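Local coordinates for putative hemin storage protein (Bordetella bronchiseptica, PDB 6AU1) that cleaves deacetylated poly-beta-1,6-N-acetylglucosamine, as the glycoside hydrolase domain of PgaB (BpsB), and can disrupt bacterial biofilms, at residues A[103-108]-A[138-143]; A[131-136]-A[206-211]; A[157-162]-A[211-216]. All coordinates share one frame; numbering follows the deposited sequence.

Contact 1 (A[103-108]-A[138-143])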
ATOM      1  N   PRO A 103     -24.807  -0.779   4.271  1.00 25.39           N
ATOM      2  CA  PRO A 103     -25.778   0.273   4.590  1.00 28.65           C
ATOM      3  C   PRO A 103     -26.144   0.232   6.076  1.00 27.24           C
ATOM      4  O   PRO A 103     -26.211  -0.849   6.658  1.00 31.34           O
ATOM      5  CB  PRO A 103     -26.984  -0.079   3.709  1.00 33.04           C
ATOM      6  CG  PRO A 103     -26.412  -0.896   2.594  1.00 35.97           C
ATOM      7  CD  PRO A 103     -25.279  -1.667   3.194  1.00 30.38           C
ATOM      8  N   GLY A 104     -26.344   1.386   6.695  1.00 33.20           N
ATOM      9  CA  GLY A 104     -26.654   1.395   8.113  1.00 34.12           C
ATOM     10  C   GLY A 104     -25.422   1.580   8.981  1.00 30.22           C
ATOM     11  O   GLY A 104     -25.529   1.974  10.140  1.00 28.61           O
ATOM     12  N   ASN A 105     -24.248   1.281   8.431  1.00 23.22           N
ATOM     13  CA  ASN A 105     -22.999   1.692   9.067  1.00 18.34           C
ATOM     14  C   ASN A 105     -22.940   3.218   9.062  1.00 19.91           C
ATOM     15  O   ASN A 105     -23.286   3.838   8.064  1.00 20.66           O
ATOM     16  CB  ASN A 105     -21.796   1.107   8.332  1.00 19.46           C
ATOM     17  CG  ASN A 105     -20.482   1.383   9.038  1.00 20.02           C
ATOM     18  OD1 ASN A 105     -19.916   2.468   8.920  1.00 21.17           O
ATOM     19  ND2 ASN A 105     -19.987   0.393   9.771  1.00 21.04           N
ATOM     20  N   PRO A 106     -22.493   3.827  10.172  1.00 25.82           N
ATOM     21  CA  PRO A 106     -22.428   5.295  10.265  1.00 27.48           C
ATOM     22  C   PRO A 106     -21.605   5.943   9.151  1.00 24.36           C
ATOM     23  O   PRO A 106     -21.871   7.089   8.784  1.00 29.53           O
ATOM     24  CB  PRO A 106     -21.761   5.533  11.625  1.00 34.26           C
ATOM     25  CG  PRO A 106     -22.009   4.292  12.400  1.00 38.55           C
ATOM     26  CD  PRO A 106     -22.037   3.171  11.410  1.00 31.77           C
ATOM     27  N   ALA A 107     -20.620   5.226   8.620  1.00 21.00           N
ATOM     28  CA  ALA A 107     -19.765   5.790   7.579  1.00 20.27           C
ATOM     29  C   ALA A 107     -20.287   5.516   6.168  1.00 18.38           C
ATOM     30  O   ALA A 107     -19.658   5.927   5.196  1.00 18.28           O
ATOM     31  CB  ALA A 107     -18.346   5.260   7.716  1.00 18.97           C
ATOM     32  N   TYR A 108     -21.420   4.819   6.050  1.00 19.34           N
ATOM     33  CA  TYR A 108     -21.904   4.434   4.722  1.00 19.14           C
ATOM     34  C   TYR A 108     -22.122   5.652   3.831  1.00 20.91           C
ATOM     35  O   TYR A 108     -22.865   6.573   4.188  1.00 19.22           O
ATOM     36  CB  TYR A 108     -23.207   3.630   4.814  1.00 22.01           C
ATOM     37  CG  TYR A 108     -23.732   3.191   3.462  1.00 19.47           C
ATOM     38  CD1 TYR A 108     -23.190   2.089   2.815  1.00 22.33           C
ATOM     39  CD2 TYR A 108     -24.768   3.880   2.829  1.00 24.87           C
ATOM     40  CE1 TYR A 108     -23.655   1.680   1.581  1.00 25.28           C
ATOM     41  CE2 TYR A 108     -25.241   3.477   1.585  1.00 26.88           C
ATOM     42  CZ  TYR A 108     -24.675   2.376   0.968  1.00 32.14           C
ATOM     43  OH  TYR A 108     -25.126   1.952  -0.260  1.00 30.52           O
ATOM     44  N   HIS A 138     -13.771   8.618   9.739  1.00 16.87           N
ATOM     45  CA  HIS A 138     -12.519   8.640  10.500  1.00 19.23           C
ATOM     46  C   HIS A 138     -12.566   7.615  11.642  1.00 16.70           C
ATOM     47  O   HIS A 138     -11.629   6.819  11.834  1.00 19.91           O
ATOM     48  CB  HIS A 138     -12.291  10.056  11.029  1.00 20.61           C
ATOM     49  CG  HIS A 138     -10.916  10.318  11.556  1.00 20.05           C
ATOM     50  ND1 HIS A 138     -10.504   9.897  12.803  1.00 21.22           N
ATOM     51  CD2 HIS A 138      -9.884  11.020  11.033  1.00 21.33           C
ATOM     52  CE1 HIS A 138      -9.259  10.298  13.008  1.00 19.82           C
ATOM     53  NE2 HIS A 138      -8.867  10.993  11.955  1.00 18.52           N
ATOM     54  N   ARG A 139     -13.672   7.614  12.381  1.00 17.13           N
ATOM     55  CA  ARG A 139     -13.815   6.714  13.519  1.00 18.68           C
ATOM     56  C   ARG A 139     -13.935   5.261  13.072  1.00 19.86           C
ATOM     57  O   ARG A 139     -13.341   4.371  13.678  1.00 20.05           O
ATOM     58  CB  ARG A 139     -15.036   7.085  14.365  1.00 19.83           C
ATOM     59  CG  ARG A 139     -15.173   6.236  15.632  1.00 22.75           C
ATOM     60  CD  ARG A 139     -16.427   6.607  16.415  1.00 34.54           C
ATOM     61  NE  ARG A 139     -17.641   6.202  15.709  1.00 49.17           N
ATOM     62  CZ  ARG A 139     -18.429   7.028  15.027  1.00 56.15           C
ATOM     63  NH1 ARG A 139     -18.145   8.324  14.963  1.00 53.36           N
ATOM     64  NH2 ARG A 139     -19.508   6.556  14.415  1.00 59.46           N
ATOM     65  N   VAL A 140     -14.716   5.021  12.020  1.00 18.38           N
ATOM     66  CA  VAL A 140     -14.939   3.651  11.565  1.00 17.37           C
ATOM     67  C   VAL A 140     -13.622   3.037  11.076  1.00 16.39           C
ATOM     68  O   VAL A 140     -13.297   1.904  11.444  1.00 16.10           O
ATOM     69  CB  VAL A 140     -16.015   3.585  10.455  1.00 18.19           C
ATOM     70  CG1 VAL A 140     -15.967   2.233   9.732  1.00 19.06           C
ATOM     71  CG2 VAL A 140     -17.392   3.831  11.053  1.00 18.56           C
ATOM     72  N   ILE A 141     -12.847   3.787  10.295  1.00 13.72           N
ATOM     73  CA  ILE A 141     -11.545   3.288   9.849  1.00 15.78           C
ATOM     74  C   ILE A 141     -10.645   3.020  11.055  1.00 16.72           C
ATOM     75  O   ILE A 141      -9.960   1.998  11.131  1.00 14.62           O
ATOM     76  CB  ILE A 141     -10.853   4.276   8.888  1.00 14.36           C
ATOM     77  CG1 ILE A 141     -11.671   4.403   7.598  1.00 15.59           C
ATOM     78  CG2 ILE A 141      -9.446   3.803   8.561  1.00 14.65           C
ATOM     79  CD1 ILE A 141     -11.242   5.596   6.723  1.00 15.50           C
ATOM     80  N   SER A 142     -10.649   3.951  11.997  1.00 14.33           N
ATOM     81  CA  SER A 142      -9.866   3.789  13.221  1.00 15.11           C
ATOM     82  C   SER A 142     -10.220   2.497  13.955  1.00 19.38           C
ATOM     83  O   SER A 142      -9.342   1.801  14.484  1.00 18.59           O
ATOM     84  CB  SER A 142     -10.078   4.996  14.131  1.00 16.18           C
ATOM     85  OG  SER A 142      -9.575   6.170  13.500  1.00 17.19           O
ATOM     86  N   GLU A 143     -11.508   2.173  13.979  1.00 15.50           N
ATOM     87  CA  GLU A 143     -11.970   0.997  14.706  1.00 17.09           C
ATOM     88  C   GLU A 143     -11.623  -0.288  13.964  1.00 16.70           C
ATOM     89  O   GLU A 143     -11.355  -1.323  14.583  1.00 16.66           O
ATOM     90  CB  GLU A 143     -13.472   1.097  14.966  1.00 18.17           C
ATOM     91  CG  GLU A 143     -13.788   2.111  16.082  1.00 19.11           C
ATOM     92  CD  GLU A 143     -15.265   2.377  16.258  1.00 26.54           C
ATOM     93  OE1 GLU A 143     -16.068   1.837  15.476  1.00 29.64           O
ATOM     94  OE2 GLU A 143     -15.623   3.140  17.182  1.00 23.74           O
TER
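Asn-105 OD1 lies against the methyl groups of Val-140, with CG2 the nearer at 3.6 Å, while it accepts a hydrogen bond of 2.9 Å from Ala-107 N. That bond is fairly straight (160° at the hydrogen) and makes an Asx turn; its donor is tilted from the carbonyl plane of the amide. With CG anti to the backbone N (chi1 -174°), the amide folds back over the following residues. The other end of the group is held too, since Asn-105 ND2 bonds to His-67 ND1, which fixes the amide's rotation. Asparagine suits the place because one short side chain can accept from the turn and donate to a neighbour.

The same residue opens a type I beta turn closed by the bond from Tyr-108 N to Asn-105 O, 2.9 Å long. Pro-106, whose ring already restricts phi to what its position in the turn needs, and Ala-107 both project toward the helix. Ala-107 CB meets Val-140 CG2 at 3.8 Å, a small methyl that lets the turn come close. Val-140, branched at CB, offers CG2 to both Ala-107 and the amide oxygen. Beside it, Arg-139 bends at chi3 (69°) and brings the edge of its guanidinium to the proline ring, NH2 lying 3.7 Å from Pro-106 CB. Its charge is met mainly by Asp-136 through NH1, and Glu-143 OE2 is a long partner at 4.0 Å from Arg-139 NE.

His-67 also hydrogen-bonds through NE2 to Glu-143 OE1, and so links turn and helix. The turn belongs to the long loop after strand 89-94 and packs on the N-terminal half of helix 135-151; the neighbouring Ile-141 and Ser-142 of the same helix pack instead against helix 195-223.

Contact 2 (A[131-136]-A[206-211])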
ATOM      1  N   SER A 131     -14.112   9.240   3.097  1.00 16.04           N
ATOM      2  CA  SER A 131     -13.513  10.548   3.352  1.00 16.12           C
ATOM      3  C   SER A 131     -12.883  10.637   4.735  1.00 12.61           C
ATOM      4  O   SER A 131     -13.585  10.576   5.744  1.00 16.51           O
ATOM      5  CB  SER A 131     -14.555  11.654   3.220  1.00 16.10           C
ATOM      6  OG  SER A 131     -13.963  12.910   3.524  1.00 16.78           O
ATOM      7  N   PRO A 132     -11.555  10.812   4.799  1.00 16.90           N
ATOM      8  CA  PRO A 132     -10.933  10.919   6.124  1.00 18.74           C
ATOM      9  C   PRO A 132     -11.231  12.266   6.788  1.00 19.69           C
ATOM     10  O   PRO A 132     -10.834  12.478   7.930  1.00 21.47           O
ATOM     11  CB  PRO A 132      -9.438  10.766   5.822  1.00 16.22           C
ATOM     12  CG  PRO A 132      -9.299  11.343   4.439  1.00 15.81           C
ATOM     13  CD  PRO A 132     -10.571  10.952   3.709  1.00 17.27           C
ATOM     14  N   PHE A 133     -11.926  13.155   6.078  1.00 15.08           N
ATOM     15  CA  PHE A 133     -12.381  14.418   6.656  1.00 14.64           C
ATOM     16  C   PHE A 133     -13.717  14.291   7.401  1.00 18.19           C
ATOM     17  O   PHE A 133     -14.094  15.186   8.159  1.00 18.61           O
ATOM     18  CB  PHE A 133     -12.501  15.485   5.554  1.00 15.22           C
ATOM     19  CG  PHE A 133     -11.206  15.755   4.840  1.00 17.46           C
ATOM     20  CD1 PHE A 133     -10.287  16.659   5.363  1.00 18.21           C
ATOM     21  CD2 PHE A 133     -10.897  15.099   3.660  1.00 17.63           C
ATOM     22  CE1 PHE A 133      -9.084  16.913   4.715  1.00 17.30           C
ATOM     23  CE2 PHE A 133      -9.700  15.344   3.005  1.00 19.70           C
ATOM     24  CZ  PHE A 133      -8.791  16.250   3.537  1.00 16.09           C
ATOM     25  N   HIS A 134     -14.435  13.190   7.181  1.00 17.79           N
ATOM     26  CA  HIS A 134     -15.716  12.967   7.851  1.00 18.66           C
ATOM     27  C   HIS A 134     -15.490  12.240   9.176  1.00 18.64           C
ATOM     28  O   HIS A 134     -14.862  11.186   9.204  1.00 19.30           O
ATOM     29  CB  HIS A 134     -16.660  12.156   6.964  1.00 18.17           C
ATOM     30  CG  HIS A 134     -18.092  12.221   7.397  1.00 21.04           C
ATOM     31  ND1 HIS A 134     -18.560  11.581   8.526  1.00 22.81           N
ATOM     32  CD2 HIS A 134     -19.158  12.860   6.857  1.00 21.45           C
ATOM     33  CE1 HIS A 134     -19.852  11.823   8.661  1.00 28.03           C
ATOM     34  NE2 HIS A 134     -20.239  12.598   7.662  1.00 19.87           N
ATOM     35  N   PRO A 135     -15.986  12.813  10.282  1.00 16.82           N
ATOM     36  CA  PRO A 135     -15.743  12.232  11.608  1.00 17.31           C
ATOM     37  C   PRO A 135     -16.238  10.792  11.760  1.00 20.73           C
ATOM     38  O   PRO A 135     -15.599  10.027  12.487  1.00 20.97           O
ATOM     39  CB  PRO A 135     -16.506  13.169  12.555  1.00 24.76           C
ATOM     40  CG  PRO A 135     -17.429  13.963  11.676  1.00 30.53           C
ATOM     41  CD  PRO A 135     -16.737  14.078  10.361  1.00 23.81           C
ATOM     42  N   ASP A 136     -17.333  10.417  11.098  1.00 19.85           N
ATOM     43  CA  ASP A 136     -17.827   9.040  11.231  1.00 20.04           C
ATOM     44  C   ASP A 136     -16.965   8.060  10.430  1.00 16.50           C
ATOM     45  O   ASP A 136     -16.696   6.947  10.887  1.00 18.54           O
ATOM     46  CB  ASP A 136     -19.286   8.933  10.797  1.00 25.66           C
ATOM     47  CG  ASP A 136     -20.220   9.711  11.704  1.00 30.30           C
ATOM     48  OD1 ASP A 136     -19.974   9.750  12.928  1.00 35.14           O
ATOM     49  OD2 ASP A 136     -21.192  10.286  11.185  1.00 30.91           O
ATOM     50  N   ILE A 206      -1.561  16.240   1.328  1.00 16.06           N
ATOM     51  CA  ILE A 206      -0.504  15.244   1.524  1.00 14.57           C
ATOM     52  C   ILE A 206      -0.249  15.044   3.010  1.00 20.67           C
ATOM     53  O   ILE A 206      -0.210  13.902   3.491  1.00 17.07           O
ATOM     54  CB  ILE A 206       0.796  15.650   0.805  1.00 16.06           C
ATOM     55  CG1 ILE A 206       0.611  15.498  -0.714  1.00 15.56           C
ATOM     56  CG2 ILE A 206       2.014  14.836   1.321  1.00 17.29           C
ATOM     57  CD1 ILE A 206       1.637  16.299  -1.570  1.00 17.64           C
ATOM     58  N   ARG A 207      -0.122  16.144   3.743  1.00 17.99           N
ATOM     59  CA  ARG A 207       0.148  16.062   5.176  1.00 16.33           C
ATOM     60  C   ARG A 207      -1.057  15.523   5.942  1.00 17.37           C
ATOM     61  O   ARG A 207      -0.891  14.801   6.934  1.00 19.40           O
ATOM     62  CB  ARG A 207       0.569  17.428   5.715  1.00 19.12           C
ATOM     63  CG  ARG A 207       1.962  17.811   5.262  1.00 28.61           C
ATOM     64  CD  ARG A 207       2.468  19.067   5.952  1.00 46.73           C
ATOM     65  NE  ARG A 207       3.738  19.517   5.389  1.00 60.40           N
ATOM     66  CZ  ARG A 207       3.864  20.549   4.560  1.00 67.82           C
ATOM     67  NH1 ARG A 207       2.794  21.247   4.204  1.00 66.92           N
ATOM     68  NH2 ARG A 207       5.059  20.887   4.095  1.00 71.35           N
ATOM     69  N   TYR A 208      -2.265  15.860   5.490  1.00 17.79           N
ATOM     70  CA  TYR A 208      -3.465  15.365   6.160  1.00 17.40           C
ATOM     71  C   TYR A 208      -3.542  13.834   6.101  1.00 16.74           C
ATOM     72  O   TYR A 208      -3.814  13.178   7.120  1.00 16.33           O
ATOM     73  CB  TYR A 208      -4.732  15.977   5.552  1.00 15.82           C
ATOM     74  CG  TYR A 208      -5.977  15.680   6.359  1.00 15.82           C
ATOM     75  CD1 TYR A 208      -6.366  16.510   7.401  1.00 15.87           C
ATOM     76  CD2 TYR A 208      -6.754  14.554   6.086  1.00 18.55           C
ATOM     77  CE1 TYR A 208      -7.497  16.246   8.139  1.00 21.81           C
ATOM     78  CE2 TYR A 208      -7.882  14.276   6.822  1.00 19.04           C
ATOM     79  CZ  TYR A 208      -8.252  15.122   7.849  1.00 24.51           C
ATOM     80  OH  TYR A 208      -9.384  14.858   8.593  1.00 23.58           O
ATOM     81  N   LEU A 209      -3.321  13.265   4.917  1.00 16.35           N
ATOM     82  CA  LEU A 209      -3.336  11.802   4.778  1.00 13.53           C
ATOM     83  C   LEU A 209      -2.232  11.165   5.606  1.00 16.44           C
ATOM     84  O   LEU A 209      -2.446  10.126   6.243  1.00 15.81           O
ATOM     85  CB  LEU A 209      -3.192  11.381   3.310  1.00 14.99           C
ATOM     86  CG  LEU A 209      -4.388  11.704   2.412  1.00 17.11           C
ATOM     87  CD1 LEU A 209      -4.078  11.304   0.954  1.00 16.00           C
ATOM     88  CD2 LEU A 209      -5.656  11.002   2.921  1.00 17.30           C
ATOM     89  N   ILE A 210      -1.047  11.776   5.606  1.00 14.29           N
ATOM     90  CA  ILE A 210       0.042  11.233   6.416  1.00 15.98           C
ATOM     91  C   ILE A 210      -0.322  11.251   7.901  1.00 21.40           C
ATOM     92  O   ILE A 210      -0.119  10.257   8.610  1.00 18.16           O
ATOM     93  CB  ILE A 210       1.349  11.999   6.196  1.00 14.47           C
ATOM     94  CG1 ILE A 210       1.878  11.737   4.777  1.00 14.83           C
ATOM     95  CG2 ILE A 210       2.386  11.604   7.247  1.00 19.25           C
ATOM     96  CD1 ILE A 210       3.064  12.649   4.359  1.00 16.81           C
ATOM     97  N   ASP A 211      -0.863  12.377   8.365  1.00 19.16           N
ATOM     98  CA  ASP A 211      -1.245  12.506   9.767  1.00 20.33           C
ATOM     99  C   ASP A 211      -2.299  11.467  10.122  1.00 19.27           C
ATOM    100  O   ASP A 211      -2.269  10.899  11.221  1.00 17.66           O
ATOM    101  CB  ASP A 211      -1.757  13.916  10.070  1.00 22.54           C
ATOM    102  CG  ASP A 211      -0.640  14.934  10.127  1.00 31.14           C
ATOM    103  OD1 ASP A 211       0.539  14.515  10.206  1.00 29.12           O
ATOM    104  OD2 ASP A 211      -0.937  16.150  10.099  1.00 30.48           O
TER
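The rings of Phe-133 and Tyr-208 form an offset stack, their centroids 4.1 Å apart and their planes 15° from parallel. Phe-133 CE1 sits over the middle of the tyrosine ring, 3.4 Å above its plane, whereas Tyr-208 CE2 falls nearer the rim of the phenylalanine. Tyr-208 reaches across from helix 195-223 because its CG is anti to the backbone N (chi1 -170°). Phe-133 also makes an edge-to-face pair with Tyr-179 of helix 173-181.

Next to the stack Pro-132 makes ordinary van der Waals contacts: its CB lies 4.0 Å from Tyr-208 CE2, and its CG touches Leu-209 CD2, also at 4.0 Å. Proline fits here as the second residue of a type I turn running from Ser-131 to His-134, a turn reinforced by the ST turn of Ser-131 OG.

At the polar edge Tyr-208 OH donates to Pro-132 O at 2.9 Å, approaching from above the carbonyl plane, 41° out of it. The bond closing the turn uses Ser-131 O instead, leaving the proline carbonyl to the phenol. Tyrosine thus does two jobs, its face stacking and its hydroxyl satisfying a buried carbonyl, so the pairing fixes both the distance and the rotation of the ring.

Contact 3 (A[157-162]-A[211-216]). With EDO (1,2-ethanediol), chain G.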
ATOM      1  N   LEU A 157       3.022  -2.215   9.699  1.00 15.19           N
ATOM      2  CA  LEU A 157       1.875  -1.908   8.849  1.00 16.32           C
ATOM      3  C   LEU A 157       2.360  -1.461   7.485  1.00 14.60           C
ATOM      4  O   LEU A 157       3.313  -0.679   7.390  1.00 17.99           O
ATOM      5  CB  LEU A 157       1.014  -0.792   9.449  1.00 17.75           C
ATOM      6  CG  LEU A 157       0.208  -1.029  10.715  1.00 21.64           C
ATOM      7  CD1 LEU A 157      -0.273   0.322  11.226  1.00 18.77           C
ATOM      8  CD2 LEU A 157      -0.976  -1.970  10.430  1.00 18.31           C
ATOM      9  N   LEU A 158       1.721  -1.964   6.436  1.00 15.90           N
ATOM     10  CA  LEU A 158       1.893  -1.384   5.112  1.00 14.09           C
ATOM     11  C   LEU A 158       0.600  -0.676   4.747  1.00 12.85           C
ATOM     12  O   LEU A 158      -0.436  -1.296   4.532  1.00 13.45           O
ATOM     13  CB  LEU A 158       2.243  -2.435   4.051  1.00 15.19           C
ATOM     14  CG  LEU A 158       2.216  -1.882   2.615  1.00 15.43           C
ATOM     15  CD1 LEU A 158       3.319  -0.822   2.375  1.00 14.81           C
ATOM     16  CD2 LEU A 158       2.285  -3.013   1.565  1.00 15.77           C
ATOM     17  N   PHE A 159       0.666   0.644   4.682  1.00 12.61           N
ATOM     18  CA  PHE A 159      -0.482   1.406   4.231  1.00 12.10           C
ATOM     19  C   PHE A 159      -0.577   1.330   2.704  1.00 13.79           C
ATOM     20  O   PHE A 159       0.355   1.694   1.992  1.00 14.00           O
ATOM     21  CB  PHE A 159      -0.362   2.859   4.708  1.00 13.29           C
ATOM     22  CG  PHE A 159      -0.376   3.009   6.212  1.00 15.38           C
ATOM     23  CD1 PHE A 159      -1.543   2.783   6.938  1.00 14.30           C
ATOM     24  CD2 PHE A 159       0.767   3.406   6.892  1.00 17.51           C
ATOM     25  CE1 PHE A 159      -1.560   2.930   8.327  1.00 13.99           C
ATOM     26  CE2 PHE A 159       0.762   3.560   8.279  1.00 16.66           C
ATOM     27  CZ  PHE A 159      -0.407   3.319   8.996  1.00 16.01           C
ATOM     28  N   HIS A 160      -1.724   0.854   2.228  1.00 12.93           N
ATOM     29  CA  HIS A 160      -2.013   0.568   0.816  1.00 12.29           C
ATOM     30  C   HIS A 160      -1.945   1.788  -0.093  1.00 15.02           C
ATOM     31  O   HIS A 160      -1.991   2.919   0.388  1.00 13.67           O
ATOM     32  CB  HIS A 160      -3.415  -0.062   0.756  1.00 10.72           C
ATOM     33  CG  HIS A 160      -3.800  -0.650  -0.574  1.00 12.60           C
ATOM     34  ND1 HIS A 160      -2.899  -1.235  -1.436  1.00 14.56           N
ATOM     35  CD2 HIS A 160      -5.020  -0.782  -1.155  1.00 11.65           C
ATOM     36  CE1 HIS A 160      -3.542  -1.691  -2.498  1.00 14.64           C
ATOM     37  NE2 HIS A 160      -4.830  -1.420  -2.357  1.00 13.15           N
ATOM     38  N   ASP A 161      -1.865   1.549  -1.404  1.00 10.72           N
ATOM     39  CA  ASP A 161      -1.825   2.635  -2.388  1.00 13.64           C
ATOM     40  C   ASP A 161      -3.201   3.255  -2.665  1.00 14.35           C
ATOM     41  O   ASP A 161      -3.332   4.093  -3.556  1.00 13.69           O
ATOM     42  CB  ASP A 161      -1.185   2.150  -3.710  1.00 14.02           C
ATOM     43  CG  ASP A 161      -1.983   1.048  -4.431  1.00 18.47           C
ATOM     44  OD1 ASP A 161      -3.179   0.834  -4.154  1.00 17.31           O
ATOM     45  OD2 ASP A 161      -1.390   0.390  -5.319  1.00 25.56           O
ATOM     46  N   ASP A 162      -4.217   2.887  -1.886  1.00 14.27           N
ATOM     47  CA  ASP A 162      -5.547   3.460  -2.100  1.00 14.04           C
ATOM     48  C   ASP A 162      -5.616   4.887  -1.578  1.00 17.51           C
ATOM     49  O   ASP A 162      -6.537   5.622  -1.916  1.00 14.25           O
ATOM     50  CB  ASP A 162      -6.638   2.625  -1.419  1.00 13.55           C
ATOM     51  CG  ASP A 162      -6.592   2.740   0.084  1.00 16.44           C
ATOM     52  OD1 ASP A 162      -5.530   2.438   0.674  1.00 14.94           O
ATOM     53  OD2 ASP A 162      -7.605   3.143   0.683  1.00 13.70           O
ATOM     54  N   ASP A 211      -0.863  12.377   8.365  1.00 19.16           N
ATOM     55  CA  ASP A 211      -1.245  12.506   9.767  1.00 20.33           C
ATOM     56  C   ASP A 211      -2.299  11.467  10.122  1.00 19.27           C
ATOM     57  O   ASP A 211      -2.269  10.899  11.221  1.00 17.66           O
ATOM     58  CB  ASP A 211      -1.757  13.916  10.070  1.00 22.54           C
ATOM     59  CG  ASP A 211      -0.640  14.934  10.127  1.00 31.14           C
ATOM     60  OD1 ASP A 211       0.539  14.515  10.206  1.00 29.12           O
ATOM     61  OD2 ASP A 211      -0.937  16.150  10.099  1.00 30.48           O
ATOM     62  N   PHE A 212      -3.216  11.211   9.191  1.00 14.41           N
ATOM     63  CA  PHE A 212      -4.246  10.199   9.416  1.00 12.81           C
ATOM     64  C   PHE A 212      -3.598   8.833   9.595  1.00 18.59           C
ATOM     65  O   PHE A 212      -3.966   8.083  10.516  1.00 16.87           O
ATOM     66  CB  PHE A 212      -5.255  10.164   8.263  1.00 13.17           C
ATOM     67  CG  PHE A 212      -6.364   9.167   8.458  1.00 15.42           C
ATOM     68  CD1 PHE A 212      -7.126   9.173   9.619  1.00 16.33           C
ATOM     69  CD2 PHE A 212      -6.642   8.224   7.480  1.00 15.44           C
ATOM     70  CE1 PHE A 212      -8.156   8.252   9.796  1.00 15.50           C
ATOM     71  CE2 PHE A 212      -7.669   7.299   7.642  1.00 18.25           C
ATOM     72  CZ  PHE A 212      -8.429   7.314   8.801  1.00 16.96           C
ATOM     73  N   THR A 213      -2.624   8.505   8.743  1.00 14.57           N
ATOM     74  CA  THR A 213      -1.950   7.212   8.908  1.00 15.22           C
ATOM     75  C   THR A 213      -1.153   7.168  10.208  1.00 17.05           C
ATOM     76  O   THR A 213      -0.984   6.103  10.781  1.00 16.46           O
ATOM     77  CB  THR A 213      -1.015   6.850   7.730  1.00 13.68           C
ATOM     78  OG1 THR A 213       0.073   7.779   7.645  1.00 16.10           O
ATOM     79  CG2 THR A 213      -1.805   6.792   6.406  1.00 14.34           C
ATOM     80  N   MET A 214      -0.675   8.313  10.694  1.00 17.84           N
ATOM     81  CA  MET A 214       0.040   8.316  11.979  1.00 18.51           C
ATOM     82  C   MET A 214      -0.932   8.066  13.131  1.00 20.85           C
ATOM     83  O   MET A 214      -0.562   7.464  14.134  1.00 19.58           O
ATOM     84  CB  MET A 214       0.782   9.629  12.193  1.00 21.81           C
ATOM     85  CG  MET A 214       1.927   9.869  11.211  1.00 23.37           C
ATOM     86  SD  MET A 214       3.224   8.609  11.327  1.00 27.63           S
ATOM     87  CE  MET A 214       2.840   7.612   9.893  1.00 26.03           C
ATOM     88  N   HIS A 215      -2.170   8.539  12.982  1.00 19.22           N
ATOM     89  CA  HIS A 215      -3.242   8.244  13.939  1.00 20.01           C
ATOM     90  C   HIS A 215      -3.516   6.740  13.980  1.00 17.58           C
ATOM     91  O   HIS A 215      -3.610   6.153  15.061  1.00 18.13           O
ATOM     92  CB  HIS A 215      -4.515   9.024  13.566  1.00 18.40           C
ATOM     93  CG  HIS A 215      -5.745   8.611  14.324  1.00 19.95           C
ATOM     94  ND1 HIS A 215      -5.958   8.943  15.645  1.00 23.03           N
ATOM     95  CD2 HIS A 215      -6.845   7.922  13.929  1.00 18.21           C
ATOM     96  CE1 HIS A 215      -7.126   8.460  16.036  1.00 25.47           C
ATOM     97  NE2 HIS A 215      -7.686   7.842  15.011  1.00 22.91           N
ATOM     98  N   LEU A 216      -3.624   6.124  12.803  1.00 17.94           N
ATOM     99  CA  LEU A 216      -3.854   4.677  12.699  1.00 16.34           C
ATOM    100  C   LEU A 216      -2.687   3.898  13.299  1.00 16.57           C
ATOM    101  O   LEU A 216      -2.882   2.912  14.014  1.00 18.17           O
ATOM    102  CB  LEU A 216      -4.071   4.266  11.241  1.00 15.76           C
ATOM    103  CG  LEU A 216      -5.276   4.947  10.577  1.00 15.65           C
ATOM    104  CD1 LEU A 216      -5.337   4.611   9.099  1.00 14.07           C
ATOM    105  CD2 LEU A 216      -6.574   4.540  11.300  1.00 15.21           C
TER
HETATM  106  C1  EDO G 705      -5.521   2.018  -6.323  1.00 23.96           C
HETATM  107  O1  EDO G 705      -5.489   1.585  -4.950  1.00 23.57           O
HETATM  108  C2  EDO G 705      -5.649   3.538  -6.384  1.00 26.14           C
HETATM  109  O2  EDO G 705      -4.429   4.143  -5.940  1.00 26.74           O
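Phe-159 ends strand 156-159 with its CB directed at helix 195-223, and its CG (chi1 -63°) stands anti to the carbonyl carbon, which carries the ring under Thr-213. CG itself meets Thr-213 CG2 at 4.0 Å, and CD1 lies near the same methyl. Farther out, CE2 comes within 3.8 Å of Thr-213 CB, while CE1 lies 4.1 Å from Leu-216 CB, one helical turn on. At the tip, CZ reaches the backbone, 3.4 Å from Thr-213 O. The centre of the ring is covered by Thr-213 CB, 3.7 Å from the centroid and only 10° off the ring normal, a CH-pi contact over the face.

Threonine suits this spot because its two branches part company: CG2 rests on the ring, whereas OG1 bonds to Ile-210 O in its own helix and to Tyr-260 OH.

Beyond the strand the chain turns polar. A molecule of 1,2-ethanediol, probably from the crystallisation liquor, donates through O1 to Asp-161 OD1 at 2.6 Å and through O2 to Asp-161 O. It sits where (beta/alpha)8 barrels place their active sites, at the C-terminal ends of the strands. Strand and helix are therefore joined without a hydrogen bond between the two segments, mainly by apolar and CH-pi packing, while the carboxylate of Asp-162 holds backbone N-H groups of Val-96 to Thr-98 in the loop after strand 89-94.

Overall arrangement
All three contacts belong to the (beta/alpha)8 barrel of the domain and step outward from its strands. Contact 3 is core, joining strand 156-159 to helix 195-223, which comes later in the chain after two shorter helices. Contact 2 is also buried but lies farther out, where the same helix meets the turn leading into helix 135-151. Contact 1 is partly exposed, a loop laid on helix 135-151. The chemistry changes accordingly: apolar packing at the strand, aromatic stacking with one hydrogen bond in the middle, and a small apolar patch bordered by an amide and a guanidinium outside. Contacts 1 and 3 also meet directly, through a probable hydrogen bond between Ser-142 OG and His-215 NE2.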